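Local coordinates for protein antigen 43 (Escherichia coli, PDB 4KH3) that probably mediates bacterial self-association and clumping through the elongated beta-helical passenger domain of an autotransporter adhesin, at residues A[375-380]-A[398-403]; A[421-426]-A[441-446]; A[464-469]-A[482-487]; A[471-476]-A[490-495]. All coordinates share one frame; numbering follows the deposited sequence.

Interaction 1. Residues A[375-380]-A[398-403]; sequences FTLNAG and GTLAGT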
loop_
_atom_site.group_PDB
_atom_site.type_symbol
_atom_site.label_atom_id
_atom_site.label_comp_id
_atom_site.label_asym_id
_atom_site.label_seq_id
_atom_site.Cartn_x
_atom_site.Cartn_y
_atom_site.Cartn_z
ATOM N N PHE A 375 4.179 18.553 -14.290
ATOM C CA PHE A 375 3.085 19.309 -14.888
ATOM C C PHE A 375 3.009 18.956 -16.357
ATOM O O PHE A 375 4.035 18.750 -17.007
ATOM C CB PHE A 375 3.325 20.807 -14.723
ATOM C CG PHE A 375 2.278 21.675 -15.366
ATOM C CD1 PHE A 375 1.043 21.860 -14.765
ATOM C CD2 PHE A 375 2.538 22.327 -16.560
ATOM C CE1 PHE A 375 0.088 22.675 -15.352
ATOM C CE2 PHE A 375 1.588 23.142 -17.147
ATOM C CZ PHE A 375 0.362 23.316 -16.544
ATOM N N THR A 376 1.795 18.842 -16.875
ATOM C CA THR A 376 1.614 18.566 -18.289
ATOM C C THR A 376 0.874 19.741 -18.918
ATOM O O THR A 376 -0.210 20.111 -18.479
ATOM C CB THR A 376 0.856 17.252 -18.519
ATOM O OG1 THR A 376 1.476 16.209 -17.765
ATOM C CG2 THR A 376 0.857 16.869 -19.995
ATOM N N LEU A 377 1.489 20.355 -19.919
ATOM C CA LEU A 377 0.867 21.473 -20.612
ATOM C C LEU A 377 0.168 20.953 -21.850
ATOM O O LEU A 377 0.819 20.467 -22.778
ATOM C CB LEU A 377 1.917 22.494 -21.014
ATOM C CG LEU A 377 1.379 23.686 -21.787
ATOM C CD1 LEU A 377 0.461 24.490 -20.892
ATOM C CD2 LEU A 377 2.528 24.538 -22.305
ATOM N N ASN A 378 -1.158 21.048 -21.861
ATOM C CA ASN A 378 -1.948 20.591 -23.003
ATOM C C ASN A 378 -1.900 21.541 -24.203
ATOM O O ASN A 378 -1.592 22.727 -24.059
ATOM C CB ASN A 378 -3.400 20.340 -22.586
ATOM C CG ASN A 378 -3.517 19.284 -21.506
ATOM O OD1 ASN A 378 -2.741 18.328 -21.470
ATOM N ND2 ASN A 378 -4.487 19.454 -20.616
ATOM N N ALA A 379 -2.186 20.997 -25.385
ATOM C CA ALA A 379 -2.303 21.799 -26.601
ATOM C C ALA A 379 -3.246 22.978 -26.381
ATOM O O ALA A 379 -4.308 22.830 -25.775
ATOM C CB ALA A 379 -2.792 20.935 -27.761
ATOM N N GLY A 380 -2.841 24.152 -26.847
ATOM C CA GLY A 380 -3.684 25.329 -26.763
ATOM C C GLY A 380 -3.553 26.096 -25.464
ATOM O O GLY A 380 -4.091 27.197 -25.325
ATOM N N GLY A 398 1.043 24.043 -26.897
ATOM C CA GLY A 398 0.886 25.209 -26.048
ATOM C C GLY A 398 2.025 26.209 -26.069
ATOM O O GLY A 398 2.870 26.197 -26.968
ATOM N N THR A 399 2.044 27.082 -25.063
ATOM C CA THR A 399 2.975 28.201 -25.037
ATOM C C THR A 399 3.616 28.364 -23.678
ATOM O O THR A 399 2.932 28.318 -22.655
ATOM C CB THR A 399 2.260 29.535 -25.373
ATOM O OG1 THR A 399 1.702 29.474 -26.692
ATOM C CG2 THR A 399 3.226 30.716 -25.272
ATOM N N LEU A 400 4.931 28.572 -23.677
ATOM C CA LEU A 400 5.655 28.954 -22.479
ATOM C C LEU A 400 5.776 30.463 -22.502
ATOM O O LEU A 400 6.085 31.042 -23.540
ATOM C CB LEU A 400 7.049 28.320 -22.474
ATOM C CG LEU A 400 7.032 26.798 -22.537
ATOM C CD1 LEU A 400 8.437 26.229 -22.723
ATOM C CD2 LEU A 400 6.353 26.231 -21.287
ATOM N N ALA A 401 5.538 31.104 -21.365
ATOM C CA ALA A 401 5.529 32.558 -21.320
ATOM C C ALA A 401 6.156 33.084 -20.038
ATOM O O ALA A 401 6.384 32.327 -19.090
ATOM C CB ALA A 401 4.119 33.073 -21.482
ATOM N N GLY A 402 6.434 34.384 -20.006
ATOM C CA GLY A 402 7.168 34.967 -18.894
ATOM C C GLY A 402 8.573 34.393 -18.845
ATOM O O GLY A 402 9.237 34.230 -19.870
ATOM N N THR A 403 9.033 34.070 -17.648
ATOM C CA THR A 403 10.350 33.475 -17.500
ATOM C C THR A 403 10.219 32.011 -17.093
ATOM O O THR A 403 9.869 31.701 -15.955
ATOM C CB THR A 403 11.195 34.234 -16.461
ATOM O OG1 THR A 403 11.320 35.608 -16.847
ATOM C CG2 THR A 403 12.570 33.624 -16.363
HETATM O O HOH W 1 -0.647 24.167 -29.322
#
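Gly380 and Gly398 bring the two backbones together, their CA atoms 4.6 Å apart, while the touching parts, Leu377 to Gly380 and Gly398 to Leu400, run in directions 119° from each other. The two segments therefore meet at a corner between successive coils and do not pair as neighbouring strands. Leu377 supplies most of the side-chain contact. Its CG lies anti to the backbone N (chi1 178°), and its CD2 branch reaches over the start of strand 399-401. There CD2 stands 3.8 Å from Thr399 N and 4.1 Å from Gly398 CA. Deeper in, the same methyl meets Leu400 CD2 at 4.3 Å, a single apolar touch between two branch ends. Gly398, with positive phi, has no side chain, which lets both this methyl and Asn378 O come up to its CA, the oxygen to 4.0 Å. Towards solvent, one water accepts from both segments: Gly398 N lies 3.0 Å from it and Gly380 N gives it a weaker, longer bond. Phe393 packs against both leucines and Ala395 against Leu377, which places their side chains in the hydrophobic interior of the beta-helix. The backbone N of Asn378 bonds to the hydroxyl of Ser343, tying the turn to the preceding coil. The chemistry thus divides across the corner: apolar branches meet inside, and at the solvent side a shared water takes up two backbone N-H groups, one of them weakly, so the corner is held by packing and solvent instead of direct backbone pairing.

Interaction 2. Residues A[421-426]-A[441-446]; sequences NDTLTI and NGSVEK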
loop_
_atom_site.group_PDB
_atom_site.type_symbol
_atom_site.label_atom_id
_atom_site.label_comp_id
_atom_site.label_asym_id
_atom_site.label_seq_id
_atom_site.Cartn_x
_atom_site.Cartn_y
_atom_site.Cartn_z
ATOM N N ASN A 421 8.140 32.870 -26.866
ATOM C CA ASN A 421 8.469 34.184 -27.395
ATOM C C ASN A 421 9.079 35.018 -26.282
ATOM O O ASN A 421 9.487 36.161 -26.494
ATOM C CB ASN A 421 7.221 34.874 -27.975
ATOM C CG ASN A 421 6.678 34.168 -29.223
ATOM O OD1 ASN A 421 7.433 33.740 -30.095
ATOM N ND2 ASN A 421 5.361 34.043 -29.305
ATOM N N ASP A 422 9.138 34.436 -25.087
ATOM C CA ASP A 422 9.750 35.112 -23.950
ATOM C C ASP A 422 11.065 34.439 -23.565
ATOM O O ASP A 422 11.838 34.041 -24.431
ATOM C CB ASP A 422 8.791 35.179 -22.763
ATOM C CG ASP A 422 7.443 35.790 -23.129
ATOM O OD1 ASP A 422 7.294 36.298 -24.256
ATOM O OD2 ASP A 422 6.527 35.768 -22.282
ATOM N N THR A 423 11.323 34.305 -22.272
ATOM C CA THR A 423 12.634 33.860 -21.829
ATOM C C THR A 423 12.660 32.464 -21.199
ATOM O O THR A 423 12.031 32.219 -20.178
ATOM C CB THR A 423 13.221 34.861 -20.843
ATOM O OG1 THR A 423 13.308 36.143 -21.475
ATOM C CG2 THR A 423 14.603 34.415 -20.388
ATOM N N LEU A 424 13.396 31.555 -21.824
ATOM C CA LEU A 424 13.686 30.253 -21.236
ATOM C C LEU A 424 15.082 30.319 -20.617
ATOM O O LEU A 424 16.052 30.615 -21.304
ATOM C CB LEU A 424 13.627 29.176 -22.314
ATOM C CG LEU A 424 13.968 27.743 -21.908
ATOM C CD1 LEU A 424 13.059 27.294 -20.787
ATOM C CD2 LEU A 424 13.856 26.794 -23.102
ATOM N N THR A 425 15.191 30.067 -19.319
ATOM C CA THR A 425 16.456 30.309 -18.637
ATOM C C THR A 425 16.912 29.153 -17.751
ATOM O O THR A 425 16.129 28.581 -16.992
ATOM C CB THR A 425 16.436 31.631 -17.814
ATOM O OG1 THR A 425 17.719 31.845 -17.220
ATOM C CG2 THR A 425 15.406 31.576 -16.707
ATOM N N ILE A 426 18.195 28.822 -17.872
ATOM C CA ILE A 426 18.839 27.828 -17.027
ATOM C C ILE A 426 19.911 28.543 -16.218
ATOM O O ILE A 426 20.839 29.117 -16.779
ATOM C CB ILE A 426 19.479 26.704 -17.863
ATOM C CG1 ILE A 426 18.398 25.824 -18.492
ATOM C CG2 ILE A 426 20.413 25.849 -16.994
ATOM C CD1 ILE A 426 17.699 26.414 -19.690
ATOM N N ASN A 441 10.027 33.762 -31.162
ATOM C CA ASN A 441 11.014 34.826 -31.189
ATOM C C ASN A 441 11.626 34.993 -29.818
ATOM O O ASN A 441 12.232 36.024 -29.511
ATOM C CB ASN A 441 10.369 36.144 -31.630
ATOM C CG ASN A 441 9.431 35.961 -32.809
ATOM O OD1 ASN A 441 8.218 36.132 -32.676
ATOM N ND2 ASN A 441 9.986 35.595 -33.968
ATOM N N GLY A 442 11.451 33.974 -28.986
ATOM C CA GLY A 442 12.009 33.993 -27.650
ATOM C C GLY A 442 13.495 33.705 -27.636
ATOM O O GLY A 442 14.093 33.339 -28.655
ATOM N N SER A 443 14.100 33.871 -26.470
ATOM C CA SER A 443 15.512 33.563 -26.322
ATOM C C SER A 443 15.754 32.597 -25.163
ATOM O O SER A 443 14.989 32.568 -24.191
ATOM C CB SER A 443 16.325 34.849 -26.139
ATOM O OG SER A 443 15.979 35.507 -24.934
ATOM N N VAL A 444 16.815 31.800 -25.281
ATOM C CA VAL A 444 17.261 30.929 -24.199
ATOM C C VAL A 444 18.481 31.543 -23.506
ATOM O O VAL A 444 19.398 32.026 -24.176
ATOM C CB VAL A 444 17.638 29.539 -24.720
ATOM C CG1 VAL A 444 17.834 28.580 -23.553
ATOM C CG2 VAL A 444 16.579 29.017 -25.693
ATOM N N GLU A 445 18.485 31.543 -22.173
ATOM C CA GLU A 445 19.625 32.043 -21.399
ATOM C C GLU A 445 20.266 30.883 -20.646
ATOM O O GLU A 445 19.574 30.136 -19.948
ATOM C CB GLU A 445 19.183 33.084 -20.372
ATOM C CG GLU A 445 18.155 34.083 -20.866
ATOM C CD GLU A 445 18.781 35.300 -21.511
ATOM O OE1 GLU A 445 19.887 35.702 -21.073
ATOM O OE2 GLU A 445 18.164 35.851 -22.453
ATOM N N LYS A 446 21.580 30.728 -20.782
ATOM C CA LYS A 446 22.288 29.675 -20.061
ATOM C C LYS A 446 23.391 30.244 -19.176
ATOM O O LYS A 446 24.358 30.835 -19.659
ATOM C CB LYS A 446 22.857 28.629 -21.024
ATOM C CG LYS A 446 23.788 27.619 -20.357
ATOM C CD LYS A 446 23.097 26.856 -19.232
ATOM C CE LYS A 446 24.029 25.821 -18.581
ATOM N NZ LYS A 446 25.035 26.426 -17.648
#
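Asn421 CG stands anti to its carbonyl carbon, beside the backbone N (chi1 -67°), on the side from which the amide reaches Asn441; Lys446 is folded at chi2 (59°), which carries its CD against Ile426. Asn421 OD1 accepts from Asn441 N at 2.8 Å, nearly straight at 163° and in the carbonyl plane, so a side-chain amide continues the ladder beyond the strand ends. The side chains of Asn421 and Asn441 lie side by side, pointing the same way, their amide planes nearly parallel. From there the backbones alternate as parallel strands: Ser443 N gives to Asp422 O, Leu424 N to Ser443 O, Glu445 N to Leu424 O at 2.7 Å, and Ile426 N to Glu445 O at 2.8 Å. Inside, Leu424 CG approaches Val444 CG1 at 4.3 Å, and Ile426 CG2 rests on Lys446 CD at 3.6 Å. The aliphatic part of the lysine thus joins the core, where Leu452 also packs, while its NZ bonds to the carbonyl oxygens of Gly450 and Glu468. On the opposite face Thr423 CG2 touches Glu445 CG at 3.6 Å, and Glu445 OE2 has weak bonds to Ser443 OG and to Asn465 ND2. Parallel strands in register, with aliphatic carbons stacked inward and polar groups mostly outward, are typical of a parallel beta-helix, consistent with the right-handed pectate-lyase-like class.

Interaction 3. Residues A[464-469]-A[482-487]; sequences VNLNEG and VIAQRG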
loop_
_atom_site.group_PDB
_atom_site.type_symbol
_atom_site.label_atom_id
_atom_site.label_comp_id
_atom_site.label_asym_id
_atom_site.label_seq_id
_atom_site.Cartn_x
_atom_site.Cartn_y
_atom_site.Cartn_z
ATOM N N VAL A 464 20.297 32.284 -28.423
ATOM C CA VAL A 464 20.635 31.541 -27.227
ATOM C C VAL A 464 21.796 32.257 -26.561
ATOM O O VAL A 464 22.889 32.295 -27.101
ATOM C CB VAL A 464 21.044 30.108 -27.564
ATOM C CG1 VAL A 464 21.442 29.353 -26.294
ATOM C CG2 VAL A 464 19.911 29.401 -28.282
ATOM N N ASN A 465 21.556 32.853 -25.401
ATOM C CA ASN A 465 22.629 33.521 -24.685
ATOM C C ASN A 465 23.399 32.535 -23.822
ATOM O O ASN A 465 23.007 32.242 -22.690
ATOM C CB ASN A 465 22.095 34.672 -23.830
ATOM C CG ASN A 465 21.452 35.765 -24.661
ATOM O OD1 ASN A 465 22.126 36.471 -25.414
ATOM N ND2 ASN A 465 20.142 35.920 -24.520
ATOM N N LEU A 466 24.495 32.018 -24.368
ATOM C CA LEU A 466 25.352 31.090 -23.646
ATOM C C LEU A 466 26.340 31.859 -22.785
ATOM O O LEU A 466 27.413 32.230 -23.251
ATOM C CB LEU A 466 26.090 30.195 -24.638
ATOM C CG LEU A 466 27.028 29.122 -24.099
ATOM C CD1 LEU A 466 26.369 28.376 -22.962
ATOM C CD2 LEU A 466 27.404 28.165 -25.216
ATOM N N ASN A 467 25.978 32.094 -21.526
ATOM C CA ASN A 467 26.774 32.951 -20.647
ATOM C C ASN A 467 27.756 32.209 -19.768
ATOM O O ASN A 467 28.814 32.744 -19.444
ATOM C CB ASN A 467 25.878 33.828 -19.768
ATOM C CG ASN A 467 24.919 34.671 -20.578
ATOM O OD1 ASN A 467 25.154 34.932 -21.759
ATOM N ND2 ASN A 467 23.825 35.096 -19.953
ATOM N N GLU A 468 27.400 30.989 -19.368
ATOM C CA GLU A 468 28.272 30.164 -18.529
ATOM C C GLU A 468 27.971 28.684 -18.730
ATOM O O GLU A 468 26.848 28.309 -19.078
ATOM C CB GLU A 468 28.148 30.556 -17.049
ATOM C CG GLU A 468 29.207 29.931 -16.132
ATOM C CD GLU A 468 30.639 30.413 -16.425
ATOM O OE1 GLU A 468 31.592 29.701 -16.030
ATOM O OE2 GLU A 468 30.823 31.497 -17.036
ATOM N N GLY A 469 28.979 27.842 -18.540
ATOM C CA GLY A 469 28.771 26.409 -18.590
ATOM C C GLY A 469 28.569 25.867 -19.982
ATOM O O GLY A 469 28.929 26.515 -20.954
ATOM N N VAL A 482 23.611 31.632 -31.547
ATOM C CA VAL A 482 24.263 31.351 -30.278
ATOM C C VAL A 482 25.254 32.461 -29.959
ATOM O O VAL A 482 26.205 32.683 -30.698
ATOM C CB VAL A 482 24.974 30.003 -30.273
ATOM C CG1 VAL A 482 25.491 29.696 -28.873
ATOM C CG2 VAL A 482 24.027 28.921 -30.740
ATOM N N ILE A 483 25.011 33.162 -28.860
ATOM C CA ILE A 483 25.856 34.253 -28.439
ATOM C C ILE A 483 26.611 33.851 -27.178
ATOM O O ILE A 483 26.061 33.901 -26.074
ATOM C CB ILE A 483 25.018 35.509 -28.180
ATOM C CG1 ILE A 483 24.191 35.837 -29.420
ATOM C CG2 ILE A 483 25.903 36.694 -27.769
ATOM C CD1 ILE A 483 23.191 36.934 -29.196
ATOM N N ALA A 484 27.874 33.461 -27.353
ATOM C CA ALA A 484 28.687 32.914 -26.261
ATOM C C ALA A 484 29.612 33.917 -25.580
ATOM O O ALA A 484 29.992 34.940 -26.150
ATOM C CB ALA A 484 29.494 31.714 -26.744
ATOM N N GLN A 485 29.970 33.592 -24.347
ATOM C CA GLN A 485 30.893 34.393 -23.570
ATOM C C GLN A 485 31.922 33.465 -22.961
ATOM O O GLN A 485 31.779 32.242 -23.029
ATOM C CB GLN A 485 30.154 35.108 -22.453
ATOM C CG GLN A 485 29.061 36.032 -22.919
ATOM C CD GLN A 485 28.214 36.505 -21.768
ATOM O OE1 GLN A 485 27.081 36.946 -21.957
ATOM N NE2 GLN A 485 28.758 36.412 -20.557
ATOM N N ARG A 486 32.952 34.045 -22.355
ATOM C CA ARG A 486 33.996 33.246 -21.732
ATOM C C ARG A 486 33.408 32.371 -20.623
ATOM O O ARG A 486 32.396 32.713 -20.012
ATOM C CB ARG A 486 35.089 34.154 -21.174
ATOM C CG ARG A 486 34.646 35.006 -20.005
ATOM C CD ARG A 486 35.292 36.381 -20.043
ATOM N NE ARG A 486 35.365 36.989 -18.718
ATOM C CZ ARG A 486 35.818 38.218 -18.488
ATOM N NH1 ARG A 486 36.226 38.969 -19.507
ATOM N NH2 ARG A 486 35.856 38.695 -17.246
ATOM N N GLY A 487 34.042 31.234 -20.375
ATOM C CA GLY A 487 33.578 30.323 -19.351
ATOM C C GLY A 487 32.551 29.338 -19.872
ATOM O O GLY A 487 31.838 28.726 -19.088
#
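Val464 to Leu466 and Val482 to Ala484 form consecutive rungs of one face of the beta-helix, parallel strands whose axes approach to 4.7 Å with directions 20° apart. Within the two segments the first bond is Ile483 N to Val464 O at 2.9 Å, almost straight. The ladder then loses its regularity: Leu466 N reaches Ile483 O at 3.0 Å from 44° above the carbonyl plane, and the next link, Gln485 N to Leu466 O, is weak. Inward, Leu466 CB lies 4.3 Å from both Val482 CG1 and Ala484 CB. Leu471 and Leu490, from the neighbouring strands 469-474 and 488-493 on another face, also pack on Leu466. On the outer side Asn465 and Ile483 lie alongside each other, pointing the same way, with Asn465 OD1 against Ile483 CD1 at 4.0 Å. Past the strands, the side chains of Asn467 and Gln485 cross, their amide planes only 24° apart. The backbones are joined again at the turn, where Gly469 N gives to Gly487 O at 3.0 Å. Glu468 OE1 stands 3.2 Å from that same Gly487 O, a probably unfavourable approach of two acceptors. Gly487 has no side chain where Glu468 OE2 comes near. Parallel strands in register, with turns of unequal length rejoined by a backbone bond, are typical of successive coils of a parallel beta-helix.

Interaction 4. Residues A[471-476]-A[490-495]; sequences LTLNDS and LKLTGS
Asp475 OD1 is gripped twice by Ser495: the backbone N approaches at 2.9 Å, nearly in line with the C-O bond, and OG gives to it at 3.1 Å from 47° above the carboxylate plane. The two donors arrive from different directions and so limit how the carboxylate can turn. Ser495 OG sits between its own backbone N and carbonyl carbon (chi1 52°), on the side facing the aspartate. Gly494, without a CB, lets its CA come within 3.3 Å of Asp475 OD1. Ahead of this turn a parallel ladder runs from Lys491 N to Leu471 O, through Leu473 N to Lys491 O and Thr493 N to Leu473 O, to Asp475 N and Thr493 O. Asn474 OD1 and Thr493 OG1 lie 2.9 Å apart on the polar face, their side chains nearly perpendicular. Inside, Leu490 CD1 is shared, 3.8 Å from Leu471 CD2 and 4.2 Å from Leu473 CD1. The hydroxyl of Thr496 accepts from Ser476 N and lies within bonding reach of the carbonyl oxygens of Leu473 and Thr493. The pair is therefore held by backbone bonds and leucine packing, and at its end a probably charged carboxylate accepts a backbone N-H and a hydroxyl.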
loop_
_atom_site.group_PDB
_atom_site.type_symbol
_atom_site.label_atom_id
_atom_site.label_comp_id
_atom_site.label_asym_id
_atom_site.label_seq_id
_atom_site.Cartn_x
_atom_site.Cartn_y
_atom_site.Cartn_z
ATOM N N LEU A 471 26.502 24.063 -23.263
ATOM C CA LEU A 471 25.290 23.837 -24.026
ATOM C C LEU A 471 25.564 22.702 -24.981
ATOM O O LEU A 471 26.478 22.782 -25.803
ATOM C CB LEU A 471 24.904 25.091 -24.811
ATOM C CG LEU A 471 23.731 24.914 -25.775
ATOM C CD1 LEU A 471 22.487 24.470 -25.021
ATOM C CD2 LEU A 471 23.460 26.194 -26.545
ATOM N N THR A 472 24.791 21.631 -24.867
ATOM C CA THR A 472 24.981 20.482 -25.743
ATOM C C THR A 472 23.766 20.315 -26.631
ATOM O O THR A 472 22.635 20.255 -26.152
ATOM C CB THR A 472 25.236 19.194 -24.943
ATOM O OG1 THR A 472 26.506 19.288 -24.283
ATOM C CG2 THR A 472 25.238 17.982 -25.859
ATOM N N LEU A 473 23.998 20.265 -27.934
ATOM C CA LEU A 473 22.906 20.139 -28.876
ATOM C C LEU A 473 23.011 18.786 -29.551
ATOM O O LEU A 473 23.780 18.607 -30.494
ATOM C CB LEU A 473 22.964 21.256 -29.912
ATOM C CG LEU A 473 23.026 22.671 -29.351
ATOM C CD1 LEU A 473 23.113 23.680 -30.483
ATOM C CD2 LEU A 473 21.817 22.954 -28.493
ATOM N N ASN A 474 22.239 17.829 -29.053
ATOM C CA ASN A 474 22.296 16.470 -29.561
ATOM C C ASN A 474 21.089 16.165 -30.443
ATOM O O ASN A 474 19.958 16.527 -30.097
ATOM C CB ASN A 474 22.402 15.484 -28.393
ATOM C CG ASN A 474 22.416 14.045 -28.848
ATOM O OD1 ASN A 474 23.358 13.595 -29.501
ATOM N ND2 ASN A 474 21.370 13.308 -28.498
ATOM N N ASP A 475 21.347 15.530 -31.589
ATOM C CA ASP A 475 20.305 15.134 -32.545
ATOM C C ASP A 475 19.205 16.183 -32.767
ATOM O O ASP A 475 18.031 15.837 -32.892
ATOM C CB ASP A 475 19.668 13.808 -32.114
ATOM C CG ASP A 475 20.642 12.644 -32.166
ATOM O OD1 ASP A 475 21.632 12.727 -32.921
ATOM O OD2 ASP A 475 20.412 11.634 -31.461
ATOM N N SER A 476 19.583 17.456 -32.806
ATOM C CA SER A 476 18.597 18.536 -32.912
ATOM C C SER A 476 18.766 19.430 -34.138
ATOM O O SER A 476 19.872 19.667 -34.608
ATOM C CB SER A 476 18.628 19.404 -31.654
ATOM O OG SER A 476 18.331 18.629 -30.505
ATOM N N LEU A 490 30.338 24.839 -26.143
ATOM C CA LEU A 490 29.191 24.511 -26.959
ATOM C C LEU A 490 29.494 23.235 -27.702
ATOM O O LEU A 490 30.468 23.178 -28.442
ATOM C CB LEU A 490 28.919 25.624 -27.971
ATOM C CG LEU A 490 27.890 25.234 -29.042
ATOM C CD1 LEU A 490 26.505 25.044 -28.432
ATOM C CD2 LEU A 490 27.841 26.245 -30.176
ATOM N N LYS A 491 28.670 22.211 -27.511
ATOM C CA LYS A 491 28.884 20.939 -28.189
ATOM C C LYS A 491 27.768 20.618 -29.175
ATOM O O LYS A 491 26.586 20.737 -28.858
ATOM C CB LYS A 491 29.017 19.802 -27.172
ATOM C CG LYS A 491 30.172 19.964 -26.205
ATOM C CD LYS A 491 30.183 18.873 -25.141
ATOM C CE LYS A 491 31.247 19.180 -24.091
ATOM N NZ LYS A 491 31.152 18.306 -22.888
ATOM N N LEU A 492 28.153 20.198 -30.372
ATOM C CA LEU A 492 27.197 19.728 -31.361
ATOM C C LEU A 492 27.416 18.238 -31.590
ATOM O O LEU A 492 28.422 17.830 -32.168
ATOM C CB LEU A 492 27.364 20.500 -32.672
ATOM C CG LEU A 492 26.711 21.887 -32.785
ATOM C CD1 LEU A 492 27.260 22.891 -31.772
ATOM C CD2 LEU A 492 26.853 22.419 -34.203
ATOM N N THR A 493 26.487 17.417 -31.122
ATOM C CA THR A 493 26.659 15.976 -31.221
ATOM C C THR A 493 25.535 15.310 -32.004
ATOM O O THR A 493 24.460 15.877 -32.190
ATOM C CB THR A 493 26.749 15.330 -29.833
ATOM O OG1 THR A 493 25.503 15.497 -29.146
ATOM C CG2 THR A 493 27.855 15.974 -29.015
ATOM N N GLY A 494 25.792 14.091 -32.455
ATOM C CA GLY A 494 24.821 13.358 -33.238
ATOM C C GLY A 494 24.513 13.988 -34.583
ATOM O O GLY A 494 25.413 14.414 -35.306
ATOM N N SER A 495 23.226 14.051 -34.909
ATOM C CA SER A 495 22.767 14.489 -36.218
ATOM C C SER A 495 22.386 15.963 -36.222
ATOM O O SER A 495 21.663 16.421 -37.103
ATOM C CB SER A 495 21.574 13.641 -36.658
ATOM O OG SER A 495 20.568 13.616 -35.656
#

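How the interactions relate
The four contacts lie along the C-terminal end of the beta-helix, all on the same side of the chain's centre; interaction 1, interaction 2 and the interleaved pair 3 and 4 follow in series. Interactions 1 and 2 have centres 14 Å apart and join where the backbone N of Gly402 meets Asp422 OD2 at 2.7 Å. Interaction 2 continues directly into interaction 3, with centres 13 Å apart, since strands 443-446 and 463-466 pair side by side, with Lys446 O 2.8 Å from Asn467 N. Interactions 3 and 4 stand on different faces of overlapping coils, meeting across the interior where Val464 CG1 lies 3.8 Å from Leu471 CD2. Interactions 1 and 4, about 25 Å apart between centres, do not touch.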